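Side-chain contacts in eukaryotic translation initiation factor 2A (Schizosaccharomyces pombe, PDB 3WJ9), which probably directs the binding of methionyl-tRNAi to 40S ribosomal subunits in the early steps of translating a small number of specific mRNAs: residues A[3-8]-A[365-370]; A[13-18]-A[38-43]; A[57-62]-A[86-91]; A[193-198]-A[216-221]; A[323-328]-A[357-362]. All coordinates share one frame; numbering follows the deposited sequence.

Contact 1 of 5, residues A[3-8]-A[365-370]; sequences QKSQFA and SQFLLT
Ser5 meets Phe367 and Phe7 meets Leu369, and neither pair involves a hydrogen bond. The hydroxyl of Ser5 comes to the edge of the Phe367 ring, within the ring plane. Ser5 OG lies 3.6 Å from Phe367 CE2. This is a van der Waals approach of an oxygen to a ring edge. In the second pair Leu369 CD1 reaches Phe7 CB at 4.2 Å. The same methyl stands obliquely to the Phe7 ring. CG of Leu369 is anti to its own backbone N (chi1 -167°), which carries CD1 out to Phe7.

Ser5 is the centre of an inverse gamma turn, closed by a weak bond from Gln6 N to Lys4 O. The turn leads directly into strand 6-11. Gln6 takes no part across the contact; its amide is hydrogen-bonded to Tyr42 OH and Thr62 O. Thr370, next to Leu369, bonds to Trp386 NE1.

Ser5 and Leu369 both also touch Trp406. Strand 6-11 lies in the middle of its sheet, between strands 15-19 and 401-406. Strand 367-372 lies between strands 358-361 and 382-387 in the sheet that faces it, so the contact joins two adjacent propeller blades.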
# COMPACT_ATOMS: atom_id res chain seq x y z
N GLN A 3 16.68 -7.39 15.17
CA GLN A 3 17.95 -7.93 14.72
C GLN A 3 18.73 -6.87 13.95
O GLN A 3 19.41 -6.03 14.54
CB GLN A 3 17.74 -9.16 13.83
CG GLN A 3 16.42 -9.17 13.08
CD GLN A 3 16.11 -10.50 12.44
OE1 GLN A 3 17.00 -11.33 12.23
NE2 GLN A 3 14.84 -10.71 12.10
N LYS A 4 18.65 -6.93 12.63
CA LYS A 4 19.21 -5.92 11.76
C LYS A 4 18.11 -4.98 11.25
O LYS A 4 17.04 -5.43 10.86
CB LYS A 4 19.94 -6.58 10.59
CG LYS A 4 19.07 -7.57 9.82
CD LYS A 4 19.83 -8.27 8.71
CE LYS A 4 20.85 -9.25 9.26
NZ LYS A 4 21.53 -10.01 8.17
N SER A 5 18.38 -3.68 11.27
CA SER A 5 17.40 -2.72 10.78
C SER A 5 17.58 -2.50 9.27
O SER A 5 18.06 -1.45 8.85
CB SER A 5 17.53 -1.39 11.53
OG SER A 5 17.58 -1.59 12.93
N GLN A 6 17.19 -3.49 8.47
CA GLN A 6 17.47 -3.46 7.04
C GLN A 6 16.46 -2.63 6.25
O GLN A 6 15.27 -2.65 6.53
CB GLN A 6 17.52 -4.88 6.47
CG GLN A 6 17.92 -4.94 4.99
CD GLN A 6 17.84 -6.34 4.38
OE1 GLN A 6 17.49 -6.50 3.22
NE2 GLN A 6 18.18 -7.34 5.18
N PHE A 7 16.97 -1.91 5.26
CA PHE A 7 16.14 -1.23 4.28
C PHE A 7 16.74 -1.45 2.89
O PHE A 7 17.88 -1.88 2.77
CB PHE A 7 16.03 0.27 4.59
CG PHE A 7 17.34 1.00 4.53
CD1 PHE A 7 18.13 1.14 5.66
CD2 PHE A 7 17.77 1.58 3.34
CE1 PHE A 7 19.33 1.82 5.61
CE2 PHE A 7 18.97 2.26 3.29
CZ PHE A 7 19.75 2.38 4.43
N ALA A 8 15.96 -1.16 1.85
CA ALA A 8 16.45 -1.28 0.48
C ALA A 8 16.56 0.09 -0.16
O ALA A 8 15.91 1.04 0.27
CB ALA A 8 15.53 -2.17 -0.33
N SER A 365 9.06 0.55 15.19
CA SER A 365 8.51 1.87 15.52
C SER A 365 9.49 2.78 16.27
O SER A 365 9.09 3.81 16.82
CB SER A 365 7.23 1.73 16.35
OG SER A 365 6.37 0.73 15.82
N GLN A 366 10.76 2.40 16.29
CA GLN A 366 11.74 3.16 17.05
C GLN A 366 12.51 4.13 16.18
O GLN A 366 13.00 5.16 16.66
CB GLN A 366 12.71 2.22 17.76
CG GLN A 366 12.03 1.27 18.73
CD GLN A 366 11.07 1.99 19.65
OE1 GLN A 366 11.40 3.03 20.23
NE2 GLN A 366 9.87 1.45 19.80
N PHE A 367 12.63 3.82 14.89
CA PHE A 367 13.35 4.70 13.99
C PHE A 367 12.40 5.29 12.95
O PHE A 367 11.22 4.96 12.91
CB PHE A 367 14.49 3.95 13.30
CG PHE A 367 15.41 3.24 14.25
CD1 PHE A 367 15.66 3.74 15.52
CD2 PHE A 367 16.04 2.06 13.87
CE1 PHE A 367 16.51 3.09 16.39
CE2 PHE A 367 16.89 1.41 14.74
CZ PHE A 367 17.13 1.92 16.00
N LEU A 368 12.94 6.18 12.12
CA LEU A 368 12.13 6.85 11.10
C LEU A 368 12.97 7.13 9.87
O LEU A 368 14.04 7.74 9.96
CB LEU A 368 11.54 8.15 11.66
CG LEU A 368 10.60 8.91 10.73
CD1 LEU A 368 9.37 8.07 10.44
CD2 LEU A 368 10.20 10.24 11.36
N LEU A 369 12.50 6.67 8.72
CA LEU A 369 13.19 6.92 7.46
C LEU A 369 12.50 8.05 6.71
O LEU A 369 11.27 8.14 6.70
CB LEU A 369 13.24 5.65 6.60
CG LEU A 369 14.17 5.58 5.39
CD1 LEU A 369 14.51 4.13 5.07
CD2 LEU A 369 13.55 6.24 4.16
N THR A 370 13.29 8.92 6.10
CA THR A 370 12.77 9.93 5.18
C THR A 370 13.63 9.92 3.92
O THR A 370 14.81 9.59 3.97
CB THR A 370 12.75 11.34 5.80
OG1 THR A 370 14.08 11.76 6.12
CG2 THR A 370 11.89 11.38 7.06

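Contact 2 of 5, residues A[13-18]-A[38-43]; sequences KSIGLV and RNACYS
Ile15 packs on Ala40 and Leu17 packs on Tyr42. These two pairs carry the contact, and no hydrogen bond crosses it. The aliphatic pair is simple. Ile15 CD1 touches Ala40 CB at 4.3 Å. The Ile15 chain is fully extended, with CG1 anti to the backbone N (chi1 176°), and this takes CD1 across to the small alanine. Their CA atoms are 8.9 Å apart, a separation between facing sheets and not between bonded strands.

The second pair is aliphatic against aromatic. Leu17 CD2 lies 3.7 Å from Tyr42 OH and 4.4 Å from Tyr42 CZ. The methyl is oblique to the ring, and the two side chains come from opposite directions. Tyr42 CG is anti to the carbonyl carbon (chi1 -81°), and the long ring bridges a wider gap, since the CA atoms of Leu17 and Tyr42 are 10.7 Å apart.

The polar end of Tyr42 is engaged elsewhere. Its OH is hydrogen-bonded to Gln6 OE1, so Leu17 packs beside an oxygen that already has a polar partner. The ring also meets those of Phe49 and Phe405.

The touching parts of the strands run in nearly the same direction, 14° apart. Arg38 and Asn39 both face Ala52, which makes a classic beta bulge early in strand 37-42. Strands 15-19 and 37-42 belong to successive sheets, and each is an edge strand of its own sheet. This is face-to-face blade packing of a beta-propeller.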
# COMPACT_ATOMS: atom_id res chain seq x y z
N LYS A 13 21.96 5.00 -10.14
CA LYS A 13 23.34 4.55 -10.22
C LYS A 13 23.52 3.13 -9.68
O LYS A 13 24.32 2.36 -10.20
CB LYS A 13 24.22 5.54 -9.46
CG LYS A 13 25.26 4.94 -8.55
CD LYS A 13 26.32 5.99 -8.31
CE LYS A 13 27.37 5.57 -7.32
NZ LYS A 13 28.04 6.81 -6.86
N SER A 14 22.76 2.79 -8.65
CA SER A 14 22.93 1.49 -8.00
C SER A 14 21.65 0.98 -7.35
O SER A 14 20.62 1.66 -7.36
CB SER A 14 24.04 1.58 -6.95
OG SER A 14 24.23 0.34 -6.30
N ILE A 15 21.74 -0.22 -6.79
CA ILE A 15 20.63 -0.81 -6.06
C ILE A 15 21.16 -1.83 -5.06
O ILE A 15 22.01 -2.66 -5.39
CB ILE A 15 19.60 -1.47 -7.00
CG1 ILE A 15 18.51 -2.18 -6.19
CG2 ILE A 15 20.29 -2.44 -7.96
CD1 ILE A 15 17.48 -2.86 -7.03
N GLY A 16 20.67 -1.77 -3.83
CA GLY A 16 21.14 -2.67 -2.80
C GLY A 16 20.30 -2.72 -1.54
O GLY A 16 19.39 -1.92 -1.35
N LEU A 17 20.62 -3.69 -0.69
CA LEU A 17 20.01 -3.80 0.62
C LEU A 17 21.03 -3.33 1.65
O LEU A 17 22.23 -3.52 1.46
CB LEU A 17 19.54 -5.23 0.88
CG LEU A 17 18.82 -5.89 -0.31
CD1 LEU A 17 18.35 -7.30 0.03
CD2 LEU A 17 17.67 -5.03 -0.79
N VAL A 18 20.57 -2.70 2.72
CA VAL A 18 21.48 -2.11 3.70
C VAL A 18 21.09 -2.49 5.12
O VAL A 18 20.01 -2.13 5.59
CB VAL A 18 21.51 -0.57 3.58
CG1 VAL A 18 22.41 0.02 4.65
CG2 VAL A 18 21.98 -0.14 2.20
N ARG A 38 14.96 -1.06 -12.52
CA ARG A 38 13.95 -0.06 -12.83
C ARG A 38 12.83 -0.05 -11.79
O ARG A 38 12.00 0.86 -11.77
CB ARG A 38 13.35 -0.31 -14.22
CG ARG A 38 12.69 -1.66 -14.36
CD ARG A 38 11.95 -1.78 -15.68
NE ARG A 38 12.85 -1.75 -16.82
CZ ARG A 38 12.45 -1.63 -18.09
NH1 ARG A 38 11.15 -1.52 -18.37
NH2 ARG A 38 13.34 -1.62 -19.07
N ASN A 39 12.83 -1.06 -10.93
CA ASN A 39 11.81 -1.20 -9.90
C ASN A 39 12.27 -2.16 -8.82
O ASN A 39 13.20 -2.94 -9.04
CB ASN A 39 10.49 -1.68 -10.52
CG ASN A 39 9.31 -1.47 -9.60
OD1 ASN A 39 9.37 -0.66 -8.67
ND2 ASN A 39 8.22 -2.19 -9.85
N ALA A 40 11.65 -2.10 -7.65
CA ALA A 40 12.00 -2.98 -6.53
C ALA A 40 10.91 -3.01 -5.46
O ALA A 40 10.13 -2.06 -5.34
CB ALA A 40 13.33 -2.55 -5.92
N CYS A 41 10.86 -4.09 -4.69
CA CYS A 41 9.89 -4.23 -3.60
C CYS A 41 10.20 -5.38 -2.64
O CYS A 41 10.95 -6.30 -2.97
CB CYS A 41 8.48 -4.41 -4.17
SG CYS A 41 8.22 -5.94 -5.10
N TYR A 42 9.62 -5.31 -1.44
CA TYR A 42 9.70 -6.38 -0.45
C TYR A 42 8.40 -7.17 -0.39
O TYR A 42 7.33 -6.64 -0.70
CB TYR A 42 10.00 -5.82 0.95
CG TYR A 42 11.46 -5.50 1.23
CD1 TYR A 42 12.40 -6.50 1.38
CD2 TYR A 42 11.87 -4.18 1.40
CE1 TYR A 42 13.73 -6.20 1.65
CE2 TYR A 42 13.19 -3.88 1.68
CZ TYR A 42 14.11 -4.89 1.80
OH TYR A 42 15.43 -4.58 2.08
N SER A 43 8.49 -8.44 -0.00
CA SER A 43 7.31 -9.21 0.35
C SER A 43 6.77 -8.67 1.67
O SER A 43 7.55 -8.19 2.50
CB SER A 43 7.64 -10.71 0.44
OG SER A 43 8.66 -10.96 1.39

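Contact 3 of 5, residues A[57-62]-A[86-91]; sequences VVINDT and KYLSTW
Two successive blades of the beta-propeller face each other here, and the contact is a buried aliphatic cluster centred on Leu88. One methyl of Leu88 does all the touching. Leu88 CD2 lies 4.0 Å from Ile59 CD1, and these two side chains reach toward each other tip to tip. The same Leu88 CD2 lies 4.3 Å from Val57 CG1. It therefore meets two residues spaced two apart on one strand, which point to the same side of their sheet.

The torsions explain the reach. Leu88 has CG anti to its backbone N (chi1 180°), while Ile59 has CG1 anti to the carbonyl carbon and then continues extended to CD1 (chi2 -178°). No hydrogen bond joins the two segments; the contact is methyl against methyl.

Further apolar groups adjoin the cluster. Leu88 also touches Leu71 and Phe81, and Ile59 touches Leu48. Strand 57-61 lies between strands 48-53 and 67-71, the latter being the outermost strand of that sheet. Strand 87-92, in WD repeat 1, lies between strands 76-81 and 106-110 in the following one.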
# COMPACT_ATOMS: atom_id res chain seq x y z
N VAL A 57 13.85 -10.61 -13.82
CA VAL A 57 13.42 -10.24 -12.47
C VAL A 57 14.05 -11.20 -11.46
O VAL A 57 13.92 -12.41 -11.59
CB VAL A 57 11.89 -10.26 -12.31
CG1 VAL A 57 11.50 -10.07 -10.85
CG2 VAL A 57 11.24 -9.19 -13.17
N VAL A 58 14.73 -10.65 -10.46
CA VAL A 58 15.48 -11.47 -9.51
C VAL A 58 14.90 -11.41 -8.09
O VAL A 58 14.63 -10.33 -7.57
CB VAL A 58 16.96 -11.07 -9.47
CG1 VAL A 58 17.63 -11.57 -8.20
CG2 VAL A 58 17.68 -11.63 -10.69
N ILE A 59 14.72 -12.58 -7.49
CA ILE A 59 14.24 -12.68 -6.12
C ILE A 59 15.36 -13.14 -5.19
O ILE A 59 15.93 -14.22 -5.38
CB ILE A 59 13.05 -13.65 -6.02
CG1 ILE A 59 11.96 -13.26 -7.02
CG2 ILE A 59 12.51 -13.68 -4.60
CD1 ILE A 59 10.72 -14.13 -6.96
N ASN A 60 15.66 -12.33 -4.18
CA ASN A 60 16.75 -12.63 -3.25
C ASN A 60 16.26 -12.98 -1.85
O ASN A 60 15.09 -12.77 -1.52
CB ASN A 60 17.71 -11.44 -3.17
CG ASN A 60 18.32 -11.09 -4.52
OD1 ASN A 60 17.76 -10.30 -5.28
ND2 ASN A 60 19.47 -11.67 -4.81
N ASP A 61 17.16 -13.51 -1.03
CA ASP A 61 16.90 -13.76 0.38
C ASP A 61 17.42 -12.59 1.20
O ASP A 61 18.61 -12.30 1.20
CB ASP A 61 17.55 -15.07 0.83
CG ASP A 61 17.40 -15.31 2.32
OD1 ASP A 61 16.38 -14.88 2.91
OD2 ASP A 61 18.31 -15.93 2.91
N THR A 62 16.53 -11.92 1.92
CA THR A 62 16.88 -10.69 2.64
C THR A 62 17.87 -10.90 3.78
O THR A 62 18.35 -9.93 4.37
CB THR A 62 15.62 -10.01 3.20
OG1 THR A 62 15.04 -10.83 4.22
CG2 THR A 62 14.61 -9.77 2.10
N LYS A 86 4.39 -16.14 -1.63
CA LYS A 86 4.49 -17.35 -2.43
C LYS A 86 4.13 -17.08 -3.89
O LYS A 86 4.27 -17.95 -4.75
CB LYS A 86 3.59 -18.45 -1.86
CG LYS A 86 4.10 -19.07 -0.57
CD LYS A 86 3.15 -20.13 -0.05
CE LYS A 86 3.72 -20.84 1.16
NZ LYS A 86 4.94 -21.62 0.82
N TYR A 87 3.65 -15.87 -4.16
CA TYR A 87 3.34 -15.46 -5.52
C TYR A 87 3.76 -14.02 -5.77
O TYR A 87 3.66 -13.16 -4.89
CB TYR A 87 1.85 -15.64 -5.81
CG TYR A 87 1.35 -17.05 -5.58
CD1 TYR A 87 1.58 -18.05 -6.52
CD2 TYR A 87 0.66 -17.38 -4.42
CE1 TYR A 87 1.12 -19.34 -6.30
CE2 TYR A 87 0.20 -18.66 -4.20
CZ TYR A 87 0.44 -19.64 -5.15
OH TYR A 87 -0.02 -20.92 -4.93
N LEU A 88 4.23 -13.76 -6.99
CA LEU A 88 4.66 -12.42 -7.39
C LEU A 88 4.06 -12.07 -8.74
O LEU A 88 4.18 -12.83 -9.70
CB LEU A 88 6.19 -12.35 -7.43
CG LEU A 88 6.84 -11.02 -7.84
CD1 LEU A 88 6.82 -10.03 -6.69
CD2 LEU A 88 8.27 -11.25 -8.32
N SER A 89 3.41 -10.91 -8.82
CA SER A 89 2.77 -10.48 -10.06
C SER A 89 3.59 -9.40 -10.76
O SER A 89 4.19 -8.54 -10.11
CB SER A 89 1.35 -9.95 -9.77
OG SER A 89 0.54 -10.96 -9.19
N THR A 90 3.62 -9.46 -12.09
CA THR A 90 4.43 -8.54 -12.88
C THR A 90 3.62 -7.86 -13.99
O THR A 90 3.21 -8.51 -14.94
CB THR A 90 5.63 -9.26 -13.54
OG1 THR A 90 5.15 -10.28 -14.42
CG2 THR A 90 6.53 -9.88 -12.48
N TRP A 91 3.42 -6.55 -13.86
CA TRP A 91 2.74 -5.77 -14.90
C TRP A 91 3.73 -5.35 -15.98
O TRP A 91 4.72 -4.68 -15.71
CB TRP A 91 2.08 -4.52 -14.29
CG TRP A 91 1.25 -3.69 -15.27
CD1 TRP A 91 -0.10 -3.74 -15.42
CD2 TRP A 91 1.72 -2.69 -16.18
NE1 TRP A 91 -0.50 -2.86 -16.39
CE2 TRP A 91 0.60 -2.19 -16.87
CE3 TRP A 91 2.98 -2.18 -16.49
CZ2 TRP A 91 0.70 -1.21 -17.85
CZ3 TRP A 91 3.08 -1.20 -17.47
CH2 TRP A 91 1.94 -0.72 -18.13

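Contact 4 of 5, residues A[193-198]-A[216-221]; sequences ASVRTY and DKVQFK
Val195 gives up the most surface to this contact, Phe220 comes next, and Val218 adds a smaller share. The two methyls of Val195 divide the work. Val195 CG1 goes to the ring of Phe220, at 3.6 Å from Phe220 CZ and 3.7 Å from Phe220 CE1. The methyl meets the edge of the ring and lies in its plane, so it rests on none of the pi surface. The side chains of Val195 and Phe220 come from opposite directions across the gap.

The other methyl turns to the valine. Val195 CG2 lies 4.3 Å from Val218 CG2. Rotation about the first torsion fixes this division: CG1 of Val195 is anti to the backbone N (chi1 171°), and CG2 is anti to the carbonyl carbon.

Phe220 swings its ring out with CG anti to the carbonyl carbon (chi1 -82°), which sets CZ and CE1 before Val195. The contact is apolar throughout, without a hydrogen bond across it. Other side chains extend it: Phe184 touches both Val195 and Val218, while Val231 touches Val218 and Phe220.

Val195 belongs to the third strand, 193-199, of a four-stranded antiparallel sheet. Val218 lies just before strand 220-222 and Phe220 lies in it; that strand is the first of the next sheet. Apolar packing of this kind between consecutive antiparallel sheets is typical of beta-propeller blades.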
# COMPACT_ATOMS: atom_id res chain seq x y z
N ALA A 193 -24.79 5.97 -6.97
CA ALA A 193 -23.77 4.96 -6.77
C ALA A 193 -24.12 4.10 -5.56
O ALA A 193 -24.94 4.49 -4.74
CB ALA A 193 -22.41 5.60 -6.58
N SER A 194 -23.49 2.93 -5.46
CA SER A 194 -23.79 2.02 -4.36
C SER A 194 -22.54 1.29 -3.85
O SER A 194 -21.59 1.06 -4.59
CB SER A 194 -24.84 1.00 -4.80
OG SER A 194 -25.15 0.11 -3.73
N VAL A 195 -22.58 0.95 -2.56
CA VAL A 195 -21.51 0.20 -1.91
C VAL A 195 -22.09 -1.06 -1.27
O VAL A 195 -23.17 -1.02 -0.68
CB VAL A 195 -20.78 1.05 -0.85
CG1 VAL A 195 -19.83 0.20 -0.02
CG2 VAL A 195 -20.05 2.21 -1.50
N ARG A 196 -21.37 -2.17 -1.39
CA ARG A 196 -21.87 -3.47 -0.94
C ARG A 196 -20.80 -4.31 -0.23
O ARG A 196 -19.64 -4.31 -0.62
CB ARG A 196 -22.44 -4.24 -2.13
CG ARG A 196 -23.71 -4.97 -1.81
CD ARG A 196 -24.89 -4.05 -1.98
NE ARG A 196 -25.15 -3.70 -3.36
CZ ARG A 196 -25.82 -4.49 -4.20
NH1 ARG A 196 -26.32 -5.64 -3.76
NH2 ARG A 196 -26.02 -4.11 -5.45
N THR A 197 -21.20 -5.04 0.81
CA THR A 197 -20.28 -5.99 1.44
C THR A 197 -20.86 -7.40 1.43
O THR A 197 -22.07 -7.59 1.57
CB THR A 197 -19.95 -5.60 2.90
OG1 THR A 197 -21.12 -5.75 3.71
CG2 THR A 197 -19.46 -4.16 2.97
N TYR A 198 -19.99 -8.38 1.27
CA TYR A 198 -20.38 -9.79 1.24
C TYR A 198 -19.38 -10.66 1.98
O TYR A 198 -18.17 -10.44 1.89
CB TYR A 198 -20.51 -10.29 -0.21
CG TYR A 198 -21.76 -9.85 -0.93
CD1 TYR A 198 -21.81 -8.65 -1.61
CD2 TYR A 198 -22.89 -10.67 -0.96
CE1 TYR A 198 -22.95 -8.26 -2.28
CE2 TYR A 198 -24.03 -10.28 -1.63
CZ TYR A 198 -24.06 -9.07 -2.29
OH TYR A 198 -25.20 -8.68 -2.96
N ASP A 216 -19.11 9.26 -8.43
CA ASP A 216 -18.55 8.59 -9.59
C ASP A 216 -17.42 7.67 -9.15
O ASP A 216 -17.14 6.66 -9.80
CB ASP A 216 -18.03 9.62 -10.60
CG ASP A 216 -18.93 10.83 -10.72
OD1 ASP A 216 -20.17 10.65 -10.76
OD2 ASP A 216 -18.41 11.96 -10.77
N LYS A 217 -16.79 8.02 -8.04
CA LYS A 217 -15.64 7.28 -7.53
C LYS A 217 -15.86 6.83 -6.09
O LYS A 217 -16.90 7.11 -5.49
CB LYS A 217 -14.37 8.13 -7.61
CG LYS A 217 -14.07 8.69 -8.99
CD LYS A 217 -13.89 7.58 -10.01
CE LYS A 217 -13.24 8.11 -11.28
NZ LYS A 217 -13.97 9.28 -11.85
N VAL A 218 -14.86 6.15 -5.54
CA VAL A 218 -14.92 5.67 -4.16
C VAL A 218 -13.52 5.33 -3.66
O VAL A 218 -12.57 5.26 -4.45
CB VAL A 218 -15.84 4.43 -4.04
CG1 VAL A 218 -15.07 3.16 -4.37
CG2 VAL A 218 -16.44 4.34 -2.65
N GLN A 219 -13.38 5.13 -2.35
CA GLN A 219 -12.12 4.69 -1.77
C GLN A 219 -12.38 3.84 -0.53
O GLN A 219 -13.03 4.28 0.41
CB GLN A 219 -11.23 5.89 -1.42
CG GLN A 219 -9.80 5.53 -1.06
CD GLN A 219 -8.86 6.71 -1.18
OE1 GLN A 219 -9.26 7.79 -1.61
NE2 GLN A 219 -7.60 6.51 -0.80
N PHE A 220 -11.87 2.61 -0.54
CA PHE A 220 -12.07 1.68 0.57
C PHE A 220 -10.87 1.63 1.49
O PHE A 220 -9.73 1.76 1.05
CB PHE A 220 -12.38 0.28 0.04
CG PHE A 220 -13.81 0.08 -0.36
CD1 PHE A 220 -14.82 0.14 0.59
CD2 PHE A 220 -14.15 -0.18 -1.67
CE1 PHE A 220 -16.14 -0.04 0.23
CE2 PHE A 220 -15.47 -0.37 -2.04
CZ PHE A 220 -16.47 -0.30 -1.08
N LYS A 221 -11.13 1.43 2.78
CA LYS A 221 -10.05 1.37 3.77
C LYS A 221 -10.38 0.42 4.92
O LYS A 221 -10.78 0.86 6.00
CB LYS A 221 -9.74 2.76 4.31
CG LYS A 221 -8.27 3.13 4.30
CD LYS A 221 -7.97 4.15 3.22
CE LYS A 221 -6.48 4.43 3.12
NZ LYS A 221 -6.18 5.48 2.11

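Contact 5 of 5, residues A[323-328]-A[357-362]; sequences YILLAG and TYCEFS
The ring of Phe361 receives Leu325 at its edge, with Leu325 CB near the ring plane and 3.7 Å from Phe361 CE1. Tyr323 lies by another part of the same ring. Its CB is 4.1 Å from Phe361 CE2, in an oblique position. Tyr323 thus offers its CB, and the end of its side chain leads away from this contact; Tyr323 also touches Ile338 and Asp340.

Leu325 CD1 has two neighbours. It lies 3.6 Å from Cys359 SG and 3.8 Å from Phe361 CE1. CG of Leu325 is anti to the backbone N (chi1 -174°), which brings the methyl between the sulfur and the ring. Leu325 and Phe361 slide past each other in opposite directions.

The contact joins WD repeat 3 to WD repeat 4, two neighbouring blades of the propeller. Strands 323-327 and 358-361 approach to 9.7 Å between axes and run antiparallel, at 171°. They belong to different sheets, and no hydrogen bond links the two segments.

Replacing Phe361 with an alanine is likely to open a gap beside Tyr323 CB and Leu325 CB, and to leave Leu325 CD1 with Cys359 alone across this contact. The surroundings are buried and largely apolar. Pro319 touches Phe361, Phe329 touches Cys359, and Ile316 and Ile336 touch Leu325. Next to Phe361 in the chain, the carbonyl oxygen of Glu360 accepts a hydrogen bond from Trp406 NE1.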
# COMPACT_ATOMS: atom_id res chain seq x y z
N TYR A 323 2.89 5.69 18.45
CA TYR A 323 3.26 7.01 17.93
C TYR A 323 2.40 7.41 16.73
O TYR A 323 1.98 6.57 15.94
CB TYR A 323 4.73 7.03 17.54
CG TYR A 323 5.66 6.56 18.63
CD1 TYR A 323 5.81 7.29 19.80
CD2 TYR A 323 6.38 5.38 18.49
CE1 TYR A 323 6.65 6.86 20.80
CE2 TYR A 323 7.23 4.95 19.50
CZ TYR A 323 7.36 5.69 20.65
OH TYR A 323 8.20 5.27 21.65
N ILE A 324 2.16 8.71 16.61
CA ILE A 324 1.41 9.26 15.49
C ILE A 324 2.21 10.34 14.78
O ILE A 324 2.65 11.31 15.40
CB ILE A 324 0.05 9.83 15.95
CG1 ILE A 324 -0.74 8.78 16.74
CG2 ILE A 324 -0.76 10.31 14.75
CD1 ILE A 324 -2.08 9.26 17.24
N LEU A 325 2.41 10.17 13.47
CA LEU A 325 3.22 11.09 12.69
C LEU A 325 2.35 12.08 11.92
O LEU A 325 1.28 11.72 11.44
CB LEU A 325 4.13 10.31 11.73
CG LEU A 325 5.18 11.06 10.90
CD1 LEU A 325 6.39 10.16 10.68
CD2 LEU A 325 4.62 11.49 9.55
N LEU A 326 2.81 13.32 11.82
CA LEU A 326 2.08 14.34 11.08
C LEU A 326 3.05 15.19 10.26
O LEU A 326 3.87 15.91 10.82
CB LEU A 326 1.26 15.21 12.02
CG LEU A 326 0.24 16.14 11.36
CD1 LEU A 326 -0.74 15.35 10.51
CD2 LEU A 326 -0.50 16.97 12.40
N ALA A 327 2.96 15.10 8.94
CA ALA A 327 3.94 15.72 8.07
C ALA A 327 3.32 16.49 6.91
O ALA A 327 2.12 16.40 6.66
CB ALA A 327 4.90 14.67 7.54
N GLY A 328 4.16 17.23 6.20
CA GLY A 328 3.74 17.96 5.02
C GLY A 328 4.63 17.62 3.83
O GLY A 328 5.80 18.00 3.79
N THR A 357 9.52 13.09 -0.03
CA THR A 357 8.49 12.47 -0.86
C THR A 357 8.11 11.10 -0.33
O THR A 357 7.22 10.44 -0.87
CB THR A 357 8.96 12.32 -2.32
OG1 THR A 357 9.96 11.30 -2.40
CG2 THR A 357 9.54 13.64 -2.83
N TYR A 358 8.79 10.67 0.73
CA TYR A 358 8.53 9.37 1.33
C TYR A 358 9.01 9.32 2.78
O TYR A 358 10.12 9.74 3.09
CB TYR A 358 9.22 8.27 0.51
CG TYR A 358 9.04 6.89 1.10
CD1 TYR A 358 7.93 6.13 0.78
CD2 TYR A 358 9.97 6.36 1.97
CE1 TYR A 358 7.75 4.87 1.32
CE2 TYR A 358 9.81 5.10 2.52
CZ TYR A 358 8.70 4.36 2.18
OH TYR A 358 8.53 3.11 2.72
N CYS A 359 8.16 8.79 3.66
CA CYS A 359 8.50 8.66 5.08
C CYS A 359 7.87 7.40 5.67
O CYS A 359 6.76 7.02 5.29
CB CYS A 359 8.04 9.91 5.84
SG CYS A 359 8.28 9.83 7.63
N GLU A 360 8.57 6.76 6.59
CA GLU A 360 8.14 5.47 7.11
C GLU A 360 8.83 5.10 8.42
O GLU A 360 10.04 5.27 8.56
CB GLU A 360 8.39 4.37 6.07
CG GLU A 360 7.91 2.98 6.46
CD GLU A 360 8.35 1.92 5.46
OE1 GLU A 360 9.22 2.22 4.62
OE2 GLU A 360 7.81 0.80 5.51
N PHE A 361 8.05 4.60 9.37
CA PHE A 361 8.61 4.06 10.61
C PHE A 361 9.37 2.77 10.33
O PHE A 361 9.03 2.02 9.41
CB PHE A 361 7.50 3.78 11.62
CG PHE A 361 6.93 5.01 12.27
CD1 PHE A 361 5.92 5.73 11.65
CD2 PHE A 361 7.40 5.43 13.50
CE1 PHE A 361 5.39 6.86 12.25
CE2 PHE A 361 6.87 6.56 14.11
CZ PHE A 361 5.87 7.27 13.48
N SER A 362 10.40 2.51 11.13
CA SER A 362 11.04 1.21 11.13
C SER A 362 10.04 0.21 11.71
O SER A 362 9.15 0.61 12.47
CB SER A 362 12.33 1.23 11.95
OG SER A 362 12.06 1.53 13.31

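Overall arrangement
Contact 1 pairs the N-terminal segment with one 357 residues later and closes a loop that holds all the others. Strand 6-11 shares a sheet with strand 401-406, which closes the ring; contact 1 packs that blade on the one before it. Inside, contacts 2, 3, 4 and 5 follow in series, and none cross. They close short loops, with 19, 23, 17 and 28 residues between their segments, and each joins consecutive blades. Contact 2 touches contact 1 through Gln6 and Tyr42, and contact 3 through Tyr42 and Thr62. Contact 4 stands apart across the ring, its centre about 35 Å from that of contact 1. Contact 5 returns to contact 1, as strands 358-361 and 367-372 are neighbours in one sheet.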